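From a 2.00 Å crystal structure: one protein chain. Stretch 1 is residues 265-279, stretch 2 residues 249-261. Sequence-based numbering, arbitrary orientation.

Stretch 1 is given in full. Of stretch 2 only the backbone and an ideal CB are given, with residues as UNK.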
# COMPACT_ATOMS: atom_id res chain seq x y z
N THR A 265 -9.35 38.85 18.03
CA THR A 265 -10.65 38.20 18.11
C THR A 265 -11.76 39.21 17.81
O THR A 265 -11.86 40.24 18.46
CB THR A 265 -10.92 37.63 19.53
OG1 THR A 265 -9.83 36.78 19.93
CG2 THR A 265 -12.22 36.82 19.54
N ILE A 266 -12.58 38.92 16.80
CA ILE A 266 -13.69 39.80 16.44
C ILE A 266 -14.97 39.00 16.67
O ILE A 266 -15.16 37.96 16.05
CB ILE A 266 -13.62 40.22 14.96
CG1 ILE A 266 -12.27 40.89 14.68
CG2 ILE A 266 -14.74 41.19 14.65
CD1 ILE A 266 -12.00 41.14 13.21
N LEU A 267 -15.86 39.47 17.54
CA LEU A 267 -17.07 38.70 17.77
C LEU A 267 -18.38 39.47 17.85
O LEU A 267 -18.42 40.63 18.26
CB LEU A 267 -16.93 37.85 19.04
CG LEU A 267 -16.90 38.58 20.38
CD1 LEU A 267 -17.22 37.60 21.49
CD2 LEU A 267 -15.54 39.23 20.59
N GLY A 268 -19.45 38.78 17.46
CA GLY A 268 -20.78 39.36 17.50
C GLY A 268 -21.20 40.12 16.26
O GLY A 268 -20.68 39.91 15.17
N ARG A 269 -22.16 41.02 16.46
CA ARG A 269 -22.68 41.87 15.39
C ARG A 269 -21.70 43.02 15.22
O ARG A 269 -21.99 44.16 15.57
CB ARG A 269 -24.05 42.42 15.77
CG ARG A 269 -24.69 43.28 14.69
CD ARG A 269 -25.78 44.17 15.27
NE ARG A 269 -25.23 45.12 16.23
CZ ARG A 269 -24.38 46.10 15.93
NH1 ARG A 269 -23.98 46.27 14.68
NH2 ARG A 269 -23.92 46.90 16.88
N VAL A 270 -20.52 42.71 14.69
CA VAL A 270 -19.51 43.72 14.49
C VAL A 270 -19.17 43.87 13.02
O VAL A 270 -19.05 42.87 12.31
CB VAL A 270 -18.24 43.37 15.29
CG1 VAL A 270 -17.11 44.31 14.91
CG2 VAL A 270 -18.52 43.45 16.78
N THR A 271 -19.02 45.11 12.58
CA THR A 271 -18.67 45.40 11.21
C THR A 271 -17.33 46.13 11.18
O THR A 271 -17.16 47.14 11.86
CB THR A 271 -19.72 46.31 10.52
OG1 THR A 271 -20.96 45.61 10.44
CG2 THR A 271 -19.28 46.68 9.12
N ILE A 272 -16.39 45.59 10.42
CA ILE A 272 -15.09 46.22 10.27
C ILE A 272 -15.18 46.96 8.94
O ILE A 272 -15.25 46.33 7.88
CB ILE A 272 -13.93 45.19 10.22
CG1 ILE A 272 -13.84 44.43 11.54
CG2 ILE A 272 -12.62 45.89 9.94
CD1 ILE A 272 -14.90 43.39 11.70
N GLY A 273 -15.21 48.29 9.00
CA GLY A 273 -15.32 49.11 7.81
C GLY A 273 -14.24 48.91 6.78
O GLY A 273 -13.11 48.54 7.12
N LYS A 274 -14.55 49.17 5.51
CA LYS A 274 -13.55 48.97 4.47
C LYS A 274 -12.26 49.75 4.69
O LYS A 274 -12.27 50.88 5.19
CB LYS A 274 -14.13 49.29 3.08
CG LYS A 274 -14.72 50.67 2.90
CD LYS A 274 -15.17 50.86 1.45
CE LYS A 274 -15.79 52.24 1.24
NZ LYS A 274 -16.19 52.47 -0.19
N GLY A 275 -11.16 49.11 4.34
CA GLY A 275 -9.86 49.74 4.49
C GLY A 275 -9.38 49.85 5.92
O GLY A 275 -8.30 50.39 6.17
N ALA A 276 -10.15 49.35 6.87
CA ALA A 276 -9.72 49.42 8.27
C ALA A 276 -8.68 48.36 8.59
O ALA A 276 -8.57 47.34 7.91
CB ALA A 276 -10.90 49.29 9.20
N THR A 277 -7.92 48.63 9.65
CA THR A 277 -6.88 47.72 10.10
C THR A 277 -7.10 47.39 11.58
O THR A 277 -7.28 48.29 12.41
CB THR A 277 -5.49 48.35 9.94
OG1 THR A 277 -5.22 48.56 8.54
CG2 THR A 277 -4.41 47.44 10.51
N VAL A 278 -7.11 46.10 11.90
CA VAL A 278 -7.30 45.64 13.27
C VAL A 278 -5.99 45.05 13.76
O VAL A 278 -5.52 44.02 13.27
CB VAL A 278 -8.41 44.54 13.35
CG1 VAL A 278 -8.52 44.01 14.79
CG2 VAL A 278 -9.75 45.11 12.91
N GLY A 279 -5.39 45.73 14.74
CA GLY A 279 -4.14 45.26 15.30
C GLY A 279 -4.28 43.89 15.94
O GLY A 279 -5.39 43.42 16.17
N UNK A 249 -28.33 36.04 12.19
CA UNK A 249 -26.90 36.37 12.07
C UNK A 249 -26.29 36.73 13.42
O UNK A 249 -26.94 37.35 14.26
CB UNK A 249 -26.70 37.53 11.09
N UNK A 250 -25.03 36.35 13.62
CA UNK A 250 -24.33 36.66 14.86
C UNK A 250 -22.82 36.63 14.71
O UNK A 250 -22.08 36.58 15.69
CB UNK A 250 -24.75 35.68 15.95
N UNK A 251 -22.36 36.66 13.46
CA UNK A 251 -20.93 36.65 13.16
C UNK A 251 -20.55 37.97 12.48
O UNK A 251 -21.38 38.62 11.84
CB UNK A 251 -20.57 35.46 12.27
N UNK A 252 -19.28 38.37 12.61
CA UNK A 252 -18.78 39.62 12.02
C UNK A 252 -18.89 39.80 10.52
O UNK A 252 -19.02 38.84 9.76
CB UNK A 252 -17.30 39.77 12.39
N UNK A 253 -18.82 41.06 10.12
CA UNK A 253 -18.86 41.45 8.73
C UNK A 253 -17.60 42.27 8.49
O UNK A 253 -17.38 43.28 9.16
CB UNK A 253 -20.13 42.23 8.39
N UNK A 254 -16.76 41.82 7.57
CA UNK A 254 -15.55 42.57 7.24
C UNK A 254 -15.75 43.10 5.83
O UNK A 254 -15.97 42.33 4.90
CB UNK A 254 -14.29 41.71 7.35
N UNK A 255 -15.67 44.42 5.68
CA UNK A 255 -15.83 45.03 4.37
C UNK A 255 -14.52 44.89 3.58
O UNK A 255 -13.55 44.32 4.09
CB UNK A 255 -16.23 46.50 4.50
N UNK A 256 -14.51 45.39 2.35
CA UNK A 256 -13.33 45.29 1.49
C UNK A 256 -12.05 45.91 2.06
O UNK A 256 -12.10 46.81 2.90
CB UNK A 256 -13.64 45.95 0.15
N UNK A 257 -10.92 45.40 1.58
CA UNK A 257 -9.59 45.89 1.94
C UNK A 257 -9.25 45.90 3.43
O UNK A 257 -8.45 46.71 3.88
CB UNK A 257 -9.43 47.31 1.40
N UNK A 258 -9.86 45.00 4.19
CA UNK A 258 -9.60 44.94 5.61
C UNK A 258 -8.43 44.00 5.92
O UNK A 258 -8.21 43.02 5.22
CB UNK A 258 -10.86 44.49 6.35
N UNK A 259 -7.68 44.33 6.97
CA UNK A 259 -6.56 43.50 7.40
C UNK A 259 -6.71 43.29 8.90
O UNK A 259 -6.95 44.24 9.64
CB UNK A 259 -5.21 44.14 7.05
N UNK A 260 -6.60 42.04 9.34
CA UNK A 260 -6.69 41.72 10.76
C UNK A 260 -5.41 40.98 11.13
O UNK A 260 -5.14 39.89 10.62
CB UNK A 260 -7.93 40.89 11.08
N UNK A 261 -4.61 41.58 12.00
CA UNK A 261 -3.36 40.96 12.39
C UNK A 261 -3.47 39.85 13.42
O UNK A 261 -4.53 39.60 13.99
CB UNK A 261 -2.42 42.04 12.93

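Position 249 has no atom of stretch 1 near its CB, so many residues would suit. It is Pro 249, which makes no contact. At 250 and 251 the CB points away and the choice is wide. They are Arg 250 and His 251. At 250 the backbone makes the contact: Gly 268 CA lies 3.6 Å from Arg 250 O.

Position 252 has phi -59°, which proline tolerates. The ideal CB is 3.7 Å from Ile 266 CG2, and the nitrogen sits 3.3 Å from Gly 268 O. A compact apolar residue suits, and proline needs no amide partner. Pro 252 packs its CG 3.6 Å from Ile 266 CG2.

Position 253 is an extended strand residue. Its amide donates to Val 270 O and its carbonyl accepts from Ile 272 N. Beta-branched residues, apolar or hydroxyl-bearing, would suit. Ile 253 lies beside Thr 271 on one face of the sheet, its CB 4.0 Å from Thr 271 OG1.

The CB of 254 lies on the face of Ile 272, with Ile 266 CD1 also on offer. Leucine, isoleucine, valine or methionine would do. Leu 254 CD1 reaches 3.3 Å from Ile 272 CD1.

At 255 the CB points toward stretch 1, 3.3 Å from Lys 274 N. That donor makes Asp, Glu, Asn or Gln attractive. It is Glu 255, and Lys 274 N donates to Glu 255 OE1 at 2.7 Å.

At 256 the CA-to-CB bond points sideways; the ideal CB is 4.5 Å from Lys 274 CB. Small or polar residues suit. It is Asp 256, whose carbonyl accepts from Gly 275 N.

Position 257 has phi 56° and psi 28°. Glycine, Asn or Asp would be natural. Asp 257 holds the positive phi; its backbone O lies 3.4 Å from Gly 275 CA and accepts from water 1.

At 258 the CB is 4.2 Å from Ile 272 CG2, favouring a modest apolar group. Val 258 places CG1 3.5 Å from Ile 272 CG2 and CG2 3.3 Å from Gly 273 O.

Position 259 shares a face with Thr 277; beta-branched residues suit this strand. Ile 259 lies beside Thr 277. Ile 259 N donates to Ala 276 O (3.3 Å), and Val 278 N to Ile 259 O (2.9 Å).

At 260 the CB faces Val 278 and Ile 266 CD1. Valine or isoleucine fits. Val 260 CG1 lies 4.0 Å from Val 278 CB, and its CG2 4.0 Å from Ile 266 CD1.

At 261 the amide donates to Val 278 O. The CB points sideways, and a large apolar or aromatic group could reach Thr 277. It is Tyr 261; Thr 277 CG2 meets the ring edge, 3.6 Å from Tyr 261 CE1.

Stretch 2 (249-261) PRHPILEDDVIVY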
# COMPACT_ATOMS: atom_id res chain seq x y z
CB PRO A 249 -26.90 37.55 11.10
CG PRO A 249 -28.10 37.28 10.24
CD PRO A 249 -29.13 36.85 11.26
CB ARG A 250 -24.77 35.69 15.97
CG ARG A 250 -24.91 34.23 15.55
CD ARG A 250 -25.38 33.40 16.74
NE ARG A 250 -25.79 32.05 16.38
CZ ARG A 250 -26.83 31.76 15.60
NH1 ARG A 250 -27.57 32.73 15.07
NH2 ARG A 250 -27.14 30.49 15.34
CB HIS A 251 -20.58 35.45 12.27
CG HIS A 251 -20.55 34.16 13.02
ND1 HIS A 251 -19.56 33.85 13.93
CD2 HIS A 251 -21.40 33.11 13.03
CE1 HIS A 251 -19.80 32.67 14.47
NE2 HIS A 251 -20.92 32.20 13.94
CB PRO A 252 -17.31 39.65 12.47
CG PRO A 252 -17.29 38.79 13.70
CD PRO A 252 -18.19 37.66 13.29
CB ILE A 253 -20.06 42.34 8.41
CG1 ILE A 253 -21.37 41.61 8.70
CG2 ILE A 253 -19.98 42.79 6.96
CD1 ILE A 253 -22.60 42.45 8.42
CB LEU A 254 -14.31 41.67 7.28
CG LEU A 254 -13.60 41.47 8.62
CD1 LEU A 254 -14.55 40.84 9.61
CD2 LEU A 254 -12.35 40.59 8.41
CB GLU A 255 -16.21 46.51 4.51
CG GLU A 255 -17.44 46.74 5.38
CD GLU A 255 -18.02 48.15 5.28
OE1 GLU A 255 -17.24 49.12 5.16
OE2 GLU A 255 -19.26 48.29 5.35
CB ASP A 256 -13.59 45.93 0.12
CG ASP A 256 -14.77 45.31 -0.62
OD1 ASP A 256 -15.20 44.20 -0.26
OD2 ASP A 256 -15.26 45.95 -1.58
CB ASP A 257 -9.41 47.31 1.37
CG ASP A 257 -9.54 47.36 -0.15
OD1 ASP A 257 -9.69 48.47 -0.70
OD2 ASP A 257 -9.47 46.30 -0.80
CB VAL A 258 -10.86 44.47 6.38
CG1 VAL A 258 -10.51 44.07 7.80
CG2 VAL A 258 -11.90 45.58 6.38
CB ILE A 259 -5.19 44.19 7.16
CG1 ILE A 259 -4.99 44.49 5.67
CG2 ILE A 259 -4.07 43.28 7.65
CD1 ILE A 259 -3.69 45.22 5.38
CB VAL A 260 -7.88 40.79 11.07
CG1 VAL A 260 -8.04 40.66 12.58
CG2 VAL A 260 -9.16 41.34 10.43
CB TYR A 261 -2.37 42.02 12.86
CG TYR A 261 -1.84 42.84 11.72
CD1 TYR A 261 -2.37 44.08 11.43
CD2 TYR A 261 -0.82 42.35 10.91
CE1 TYR A 261 -1.91 44.84 10.34
CE2 TYR A 261 -0.35 43.09 9.82
CZ TYR A 261 -0.90 44.33 9.55
OH TYR A 261 -0.42 45.09 8.50
O HOH W 1 -6.57 47.73 5.59
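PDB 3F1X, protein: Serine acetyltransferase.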